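PDB 3PGB: amine oxidase from Emericella nidulans, which probably oxidises primary amines, using copper and a topaquinone cofactor made from one of its own tyrosines. Local coordinates for residues Glu251-Leu256 with Gly308-Thr313; Val399-Ser404 with Tyr507-Tyr512. One frame throughout, in Å; residues are numbered along the deposited sequence.

Contact 1 (Glu251-Leu256 with Gly308-Thr313); sequences ETLLPL and GAWAHT
L253 and W310 meet where two short 3-10 turns, 251-253 and 309-311, come together, with A311 and L254 completing the patch. L253 points at the other segment, and its atoms can be followed outward. L253 CB lies 4.1 Å from W310 CH2, at the far end of the indole's six-membered ring. With CG anti to the carbonyl carbon (chi1 -61°) and CD1 extended beyond it, the methyl lies off the rim of the indole, beside the 309-311 turn. There L253 CD1 rests 3.7 Å from A311 CB and 4.1 Å from W310 CZ3. The carbonyl of the same leucine, L253 O, comes to the edge of the indole, near its plane and 3.6 Å from W310 CH2. L254 adds one methyl, CD2, 3.9 Å from W310 CZ2 at an oblique angle. Within its own turn, A311 CB sits over the centre of one indole face, 3.7 Å above the plane; W310 NE1 is hydrogen-bonded to V306 O, and H524 stacks on the ring. The result is a small apolar cluster within the DUF1965 family region, tying the lead-in to strand 255-263, the central strand of a five-stranded antiparallel sheet, to the loop that follows helix 287-294.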
ATOM      1  N   GLU A 251     -27.855  13.805  -2.923  1.00 20.77           N
ATOM      2  CA  GLU A 251     -28.761  13.943  -1.779  1.00 20.10           C
ATOM      3  C   GLU A 251     -28.115  13.576  -0.447  1.00 19.40           C
ATOM      4  O   GLU A 251     -28.381  14.222   0.569  1.00 18.94           O
ATOM      5  CB  GLU A 251     -30.032  13.117  -1.968  1.00 20.31           C
ATOM      6  CG  GLU A 251     -31.042  13.305  -0.822  1.00 20.58           C
ATOM      7  CD  GLU A 251     -32.393  12.677  -1.100  1.00 21.07           C
ATOM      8  OE1 GLU A 251     -32.944  12.049  -0.171  1.00 21.22           O
ATOM      9  OE2 GLU A 251     -32.900  12.800  -2.239  1.00 21.13           O
ATOM     10  N   THR A 252     -27.263  12.552  -0.450  1.00 18.64           N
ATOM     11  CA  THR A 252     -26.594  12.126   0.780  1.00 18.03           C
ATOM     12  C   THR A 252     -25.650  13.200   1.357  1.00 17.51           C
ATOM     13  O   THR A 252     -25.162  13.041   2.466  1.00 17.55           O
ATOM     14  CB  THR A 252     -25.827  10.782   0.607  1.00 18.19           C
ATOM     15  OG1 THR A 252     -24.652  10.976  -0.193  1.00 18.18           O
ATOM     16  CG2 THR A 252     -26.718   9.718  -0.027  1.00 17.82           C
ATOM     17  N   LEU A 253     -25.397  14.274   0.606  1.00 17.03           N
ATOM     18  CA  LEU A 253     -24.715  15.471   1.124  1.00 16.72           C
ATOM     19  C   LEU A 253     -25.658  16.575   1.623  1.00 16.57           C
ATOM     20  O   LEU A 253     -25.193  17.665   1.935  1.00 16.62           O
ATOM     21  CB  LEU A 253     -23.815  16.086   0.047  1.00 16.50           C
ATOM     22  CG  LEU A 253     -22.679  15.221  -0.500  1.00 16.18           C
ATOM     23  CD1 LEU A 253     -21.837  16.040  -1.468  1.00 14.47           C
ATOM     24  CD2 LEU A 253     -21.827  14.646   0.626  1.00 15.05           C
ATOM     25  N   LEU A 254     -26.960  16.300   1.714  1.00 16.41           N
ATOM     26  CA  LEU A 254     -27.954  17.340   2.003  1.00 16.32           C
ATOM     27  C   LEU A 254     -28.880  17.048   3.204  1.00 16.21           C
ATOM     28  O   LEU A 254     -30.090  17.229   3.107  1.00 16.19           O
ATOM     29  CB  LEU A 254     -28.808  17.577   0.747  1.00 16.33           C
ATOM     30  CG  LEU A 254     -28.044  17.855  -0.551  1.00 16.26           C
ATOM     31  CD1 LEU A 254     -29.010  17.975  -1.721  1.00 15.00           C
ATOM     32  CD2 LEU A 254     -27.165  19.113  -0.424  1.00 14.80           C
ATOM     33  N   PRO A 255     -28.317  16.622   4.350  1.00 16.28           N
ATOM     34  CA  PRO A 255     -29.158  16.420   5.536  1.00 16.39           C
ATOM     35  C   PRO A 255     -29.731  17.739   6.057  1.00 16.67           C
ATOM     36  O   PRO A 255     -29.131  18.793   5.832  1.00 16.57           O
ATOM     37  CB  PRO A 255     -28.187  15.823   6.554  1.00 16.42           C
ATOM     38  CG  PRO A 255     -26.846  16.319   6.139  1.00 16.35           C
ATOM     39  CD  PRO A 255     -26.889  16.408   4.646  1.00 16.30           C
ATOM     40  N   LEU A 256     -30.877  17.683   6.738  1.00 16.97           N
ATOM     41  CA  LEU A 256     -31.554  18.910   7.205  1.00 17.21           C
ATOM     42  C   LEU A 256     -31.695  19.036   8.727  1.00 17.58           C
ATOM     43  O   LEU A 256     -31.875  20.142   9.234  1.00 17.92           O
ATOM     44  CB  LEU A 256     -32.917  19.060   6.533  1.00 17.08           C
ATOM     45  CG  LEU A 256     -32.915  19.254   5.014  1.00 16.85           C
ATOM     46  CD1 LEU A 256     -34.334  19.539   4.530  1.00 15.80           C
ATOM     47  CD2 LEU A 256     -31.966  20.378   4.593  1.00 16.50           C
ATOM     48  N   GLY A 308     -25.565  22.431  -4.905  1.00 20.00           N
ATOM     49  CA  GLY A 308     -24.803  23.389  -5.696  1.00 19.94           C
ATOM     50  C   GLY A 308     -23.557  22.722  -6.237  1.00 20.02           C
ATOM     51  O   GLY A 308     -23.277  21.561  -5.914  1.00 20.39           O
ATOM     52  N   ALA A 309     -22.804  23.450  -7.057  1.00 19.83           N
ATOM     53  CA  ALA A 309     -21.591  22.917  -7.702  1.00 19.63           C
ATOM     54  C   ALA A 309     -20.671  22.162  -6.733  1.00 19.32           C
ATOM     55  O   ALA A 309     -20.068  21.150  -7.103  1.00 19.25           O
ATOM     56  CB  ALA A 309     -20.818  24.044  -8.387  1.00 19.57           C
ATOM     57  N   TRP A 310     -20.579  22.668  -5.502  1.00 19.03           N
ATOM     58  CA  TRP A 310     -19.782  22.057  -4.433  1.00 18.63           C
ATOM     59  C   TRP A 310     -20.078  20.571  -4.216  1.00 18.31           C
ATOM     60  O   TRP A 310     -19.181  19.815  -3.843  1.00 18.11           O
ATOM     61  CB  TRP A 310     -19.993  22.814  -3.113  1.00 18.53           C
ATOM     62  CG  TRP A 310     -21.375  22.659  -2.515  1.00 18.59           C
ATOM     63  CD1 TRP A 310     -22.476  23.424  -2.775  1.00 18.98           C
ATOM     64  CD2 TRP A 310     -21.793  21.678  -1.552  1.00 18.81           C
ATOM     65  NE1 TRP A 310     -23.553  22.986  -2.032  1.00 18.58           N
ATOM     66  CE2 TRP A 310     -23.159  21.916  -1.275  1.00 18.66           C
ATOM     67  CE3 TRP A 310     -21.143  20.629  -0.893  1.00 18.49           C
ATOM     68  CZ2 TRP A 310     -23.884  21.139  -0.374  1.00 18.57           C
ATOM     69  CZ3 TRP A 310     -21.868  19.858   0.005  1.00 18.42           C
ATOM     70  CH2 TRP A 310     -23.224  20.120   0.254  1.00 18.55           C
ATOM     71  N   ALA A 311     -21.332  20.168  -4.436  1.00 18.03           N
ATOM     72  CA  ALA A 311     -21.757  18.770  -4.264  1.00 17.89           C
ATOM     73  C   ALA A 311     -21.800  17.965  -5.568  1.00 17.82           C
ATOM     74  O   ALA A 311     -22.211  16.805  -5.564  1.00 17.51           O
ATOM     75  CB  ALA A 311     -23.124  18.723  -3.585  1.00 17.80           C
ATOM     76  N   HIS A 312     -21.373  18.570  -6.673  1.00 18.03           N
ATOM     77  CA  HIS A 312     -21.432  17.920  -7.980  1.00 18.22           C
ATOM     78  C   HIS A 312     -20.042  17.504  -8.449  1.00 18.55           C
ATOM     79  O   HIS A 312     -19.046  18.086  -8.043  1.00 18.44           O
ATOM     80  CB  HIS A 312     -22.080  18.854  -8.997  1.00 18.18           C
ATOM     81  CG  HIS A 312     -23.503  19.190  -8.682  1.00 18.49           C
ATOM     82  ND1 HIS A 312     -24.195  20.185  -9.338  1.00 18.85           N
ATOM     83  CD2 HIS A 312     -24.364  18.667  -7.778  1.00 18.34           C
ATOM     84  CE1 HIS A 312     -25.422  20.253  -8.857  1.00 18.61           C
ATOM     85  NE2 HIS A 312     -25.551  19.343  -7.910  1.00 17.98           N
ATOM     86  N   THR A 313     -19.990  16.508  -9.327  1.00 19.18           N
ATOM     87  CA  THR A 313     -18.730  15.862  -9.713  1.00 19.64           C
ATOM     88  C   THR A 313     -18.074  16.451 -10.962  1.00 20.03           C
ATOM     89  O   THR A 313     -16.925  16.124 -11.265  1.00 20.34           O
ATOM     90  CB  THR A 313     -18.953  14.368  -9.948  1.00 19.61           C
ATOM     91  OG1 THR A 313     -19.976  14.194 -10.937  1.00 19.38           O
ATOM     92  CG2 THR A 313     -19.380  13.694  -8.652  1.00 19.63           C
TER

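Contact 2 (Val399-Ser404 with Tyr507-Tyr512); sequences VAYLDS and YIQSAY
Close to the copper site of the amine oxidase enzyme domain, strand 400-402 and the loop leading into strand 511-512 are joined through buried side chains. The backbones stay well apart, with V399 and Q509 the nearest pair at 9.9 Å between CA atoms, and Y401 and Q509 span the gap from opposite directions. Q509 NE2 donates to Y401 OH over 2.6 Å in a nearly straight bond (170° at the hydrogen), and the phenol oxygen lies in the amide plane. The amide meets the edge of the ring, the two planes standing 85° apart, and Q509 NE2 is also 3.3 Å from Y401 CE2. Q509 covers this distance because CG is anti to the backbone N (chi1 -169°) and the chain continues extended. The other end of the amide, Q509 OE1, accepts a hydrogen bond from Q396 NE2, so partners at both ends help to fix its rotation; V399 CG2 lies 3.7 Å from Q509 OE1. V399 CG1 covers one face of the Y401 ring, 3.3 Å above its plane and offset toward the rim. W222 touches both Y401 and Q509. D403, the predicted proton acceptor, follows Y401 by two residues. The arrangement is a buried side-chain hydrogen bond in the surroundings of a copper/topaquinone active site, with the side chain of Q509 about 8 Å from the copper ion.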
ATOM      1  N   VAL A 399     -26.974   3.995  11.857  1.00 16.76           N
ATOM      2  CA  VAL A 399     -26.676   3.352  10.574  1.00 16.43           C
ATOM      3  C   VAL A 399     -25.536   2.339  10.705  1.00 16.19           C
ATOM      4  O   VAL A 399     -24.446   2.659  11.184  1.00 16.22           O
ATOM      5  CB  VAL A 399     -26.340   4.361   9.451  1.00 16.42           C
ATOM      6  CG1 VAL A 399     -25.830   3.629   8.223  1.00 16.35           C
ATOM      7  CG2 VAL A 399     -27.560   5.176   9.080  1.00 16.49           C
ATOM      8  N   ALA A 400     -25.821   1.108  10.301  1.00 15.96           N
ATOM      9  CA  ALA A 400     -24.815   0.062  10.185  1.00 15.69           C
ATOM     10  C   ALA A 400     -25.173  -0.789   8.968  1.00 15.49           C
ATOM     11  O   ALA A 400     -25.734  -1.871   9.098  1.00 15.12           O
ATOM     12  CB  ALA A 400     -24.760  -0.774  11.449  1.00 15.55           C
ATOM     13  N   TYR A 401     -24.860  -0.264   7.784  1.00 15.53           N
ATOM     14  CA  TYR A 401     -25.194  -0.930   6.528  1.00 15.57           C
ATOM     15  C   TYR A 401     -24.478  -2.268   6.394  1.00 15.66           C
ATOM     16  O   TYR A 401     -23.289  -2.384   6.681  1.00 15.67           O
ATOM     17  CB  TYR A 401     -24.833  -0.059   5.312  1.00 15.47           C
ATOM     18  CG  TYR A 401     -25.692   1.173   5.134  1.00 15.20           C
ATOM     19  CD1 TYR A 401     -27.067   1.069   5.004  1.00 15.53           C
ATOM     20  CD2 TYR A 401     -25.126   2.437   5.073  1.00 14.96           C
ATOM     21  CE1 TYR A 401     -27.853   2.182   4.842  1.00 15.35           C
ATOM     22  CE2 TYR A 401     -25.907   3.560   4.910  1.00 15.21           C
ATOM     23  CZ  TYR A 401     -27.275   3.423   4.794  1.00 15.58           C
ATOM     24  OH  TYR A 401     -28.083   4.526   4.629  1.00 16.78           O
ATOM     25  N   LEU A 402     -25.234  -3.272   5.970  1.00 15.94           N
ATOM     26  CA  LEU A 402     -24.703  -4.552   5.560  1.00 16.27           C
ATOM     27  C   LEU A 402     -25.135  -4.709   4.109  1.00 16.64           C
ATOM     28  O   LEU A 402     -26.294  -5.015   3.829  1.00 16.95           O
ATOM     29  CB  LEU A 402     -25.247  -5.666   6.453  1.00 16.16           C
ATOM     30  CG  LEU A 402     -24.761  -5.605   7.913  1.00 16.10           C
ATOM     31  CD1 LEU A 402     -25.628  -6.457   8.828  1.00 15.15           C
ATOM     32  CD2 LEU A 402     -23.287  -6.013   8.024  1.00 14.85           C
ATOM     33  N   ASP A 403     -24.196  -4.476   3.194  1.00 16.94           N
ATOM     34  CA  ASP A 403     -24.525  -4.203   1.789  1.00 17.10           C
ATOM     35  C   ASP A 403     -25.097  -5.364   0.973  1.00 17.08           C
ATOM     36  O   ASP A 403     -25.731  -5.128  -0.052  1.00 16.76           O
ATOM     37  CB  ASP A 403     -23.302  -3.628   1.062  1.00 17.27           C
ATOM     38  CG  ASP A 403     -23.108  -2.148   1.326  1.00 17.62           C
ATOM     39  OD1 ASP A 403     -24.119  -1.422   1.474  1.00 18.13           O
ATOM     40  OD2 ASP A 403     -21.939  -1.709   1.368  1.00 18.58           O
ATOM     41  N   SER A 404     -24.888  -6.604   1.404  1.00 17.22           N
ATOM     42  CA  SER A 404     -25.412  -7.738   0.646  1.00 17.36           C
ATOM     43  C   SER A 404     -26.941  -7.800   0.709  1.00 17.35           C
ATOM     44  O   SER A 404     -27.562  -8.490  -0.093  1.00 17.63           O
ATOM     45  CB  SER A 404     -24.790  -9.056   1.104  1.00 17.35           C
ATOM     46  OG  SER A 404     -25.290  -9.450   2.356  1.00 17.51           O
ATOM     47  N   TYR A 507     -20.239   9.271  -3.184  1.00 13.04           N
ATOM     48  CA  TYR A 507     -20.732  10.248  -2.220  1.00 13.09           C
ATOM     49  C   TYR A 507     -20.707   9.691  -0.816  1.00 13.53           C
ATOM     50  O   TYR A 507     -21.063   8.538  -0.590  1.00 14.03           O
ATOM     51  CB  TYR A 507     -22.162  10.660  -2.561  1.00 12.89           C
ATOM     52  CG  TYR A 507     -22.246  11.675  -3.666  1.00 12.25           C
ATOM     53  CD1 TYR A 507     -22.419  11.283  -4.983  1.00 12.00           C
ATOM     54  CD2 TYR A 507     -22.149  13.027  -3.396  1.00 11.86           C
ATOM     55  CE1 TYR A 507     -22.491  12.212  -6.000  1.00 11.23           C
ATOM     56  CE2 TYR A 507     -22.226  13.962  -4.404  1.00 11.98           C
ATOM     57  CZ  TYR A 507     -22.394  13.545  -5.708  1.00 11.40           C
ATOM     58  OH  TYR A 507     -22.471  14.462  -6.728  1.00 11.98           O
ATOM     59  N   ILE A 508     -20.294  10.514   0.136  1.00 13.92           N
ATOM     60  CA  ILE A 508     -20.361  10.129   1.527  1.00 14.10           C
ATOM     61  C   ILE A 508     -21.809  10.261   1.993  1.00 14.73           C
ATOM     62  O   ILE A 508     -22.578  11.043   1.431  1.00 14.77           O
ATOM     63  CB  ILE A 508     -19.401  10.969   2.414  1.00 13.97           C
ATOM     64  CG1 ILE A 508     -19.860  12.427   2.530  1.00 13.88           C
ATOM     65  CG2 ILE A 508     -17.979  10.892   1.870  1.00 13.42           C
ATOM     66  CD1 ILE A 508     -19.030  13.260   3.519  1.00 13.79           C
ATOM     67  N   GLN A 509     -22.191   9.481   2.999  1.00 15.34           N
ATOM     68  CA  GLN A 509     -23.460   9.709   3.662  1.00 15.60           C
ATOM     69  C   GLN A 509     -23.207  10.695   4.780  1.00 15.93           C
ATOM     70  O   GLN A 509     -22.596  10.367   5.803  1.00 16.04           O
ATOM     71  CB  GLN A 509     -24.095   8.431   4.191  1.00 15.59           C
ATOM     72  CG  GLN A 509     -25.523   8.674   4.627  1.00 15.97           C
ATOM     73  CD  GLN A 509     -26.239   7.415   4.995  1.00 16.56           C
ATOM     74  OE1 GLN A 509     -26.442   7.132   6.174  1.00 18.67           O
ATOM     75  NE2 GLN A 509     -26.625   6.638   3.994  1.00 16.29           N
ATOM     76  N   SER A 510     -23.704  11.907   4.562  1.00 16.25           N
ATOM     77  CA  SER A 510     -23.372  13.072   5.363  1.00 16.31           C
ATOM     78  C   SER A 510     -24.109  13.067   6.695  1.00 16.00           C
ATOM     79  O   SER A 510     -24.908  12.176   6.968  1.00 16.26           O
ATOM     80  CB  SER A 510     -23.742  14.317   4.558  1.00 16.38           C
ATOM     81  OG  SER A 510     -23.360  15.503   5.205  1.00 18.53           O
ATOM     82  N   ALA A 511     -23.817  14.060   7.528  1.00 15.80           N
ATOM     83  CA  ALA A 511     -24.526  14.273   8.787  1.00 15.63           C
ATOM     84  C   ALA A 511     -24.739  15.766   8.983  1.00 15.58           C
ATOM     85  O   ALA A 511     -23.906  16.570   8.565  1.00 15.68           O
ATOM     86  CB  ALA A 511     -23.733  13.695   9.948  1.00 15.61           C
ATOM     87  N   TYR A 512     -25.857  16.137   9.603  1.00 15.55           N
ATOM     88  CA  TYR A 512     -26.140  17.544   9.892  1.00 15.36           C
ATOM     89  C   TYR A 512     -25.135  18.056  10.913  1.00 15.44           C
ATOM     90  O   TYR A 512     -24.762  17.335  11.841  1.00 15.71           O
ATOM     91  CB  TYR A 512     -27.574  17.726  10.406  1.00 15.33           C
ATOM     92  CG  TYR A 512     -28.075  19.155  10.326  1.00 14.50           C
ATOM     93  CD1 TYR A 512     -28.315  19.762   9.092  1.00 14.26           C
ATOM     94  CD2 TYR A 512     -28.316  19.893  11.475  1.00 13.94           C
ATOM     95  CE1 TYR A 512     -28.777  21.072   9.009  1.00 13.79           C
ATOM     96  CE2 TYR A 512     -28.771  21.201  11.407  1.00 14.38           C
ATOM     97  CZ  TYR A 512     -29.005  21.781  10.173  1.00 14.30           C
ATOM     98  OH  TYR A 512     -29.458  23.071  10.114  1.00 13.95           O
TER

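Overall arrangement
Both contacts are buried, but contact 2 lies nearer the middle of the fold, its centre about 14 Å from the centre of the chain, against about 25 Å for that of contact 1. Contact 1 belongs to the DUF1965 region and is mainly apolar, built from leucine, alanine and indole carbons; contact 2 belongs to the enzyme domain and depends on one side-chain hydrogen bond. No secondary-structure element is common to both, yet 507-512 touches contact 1 directly. A311 O and Y507 OH are 2.6 Å apart, as are T252 OG1 and I508 O, both probable hydrogen bonds. The segment 507-512 therefore links the two regions, and its Y507 also meets H459 of the second subunit edge-to-face.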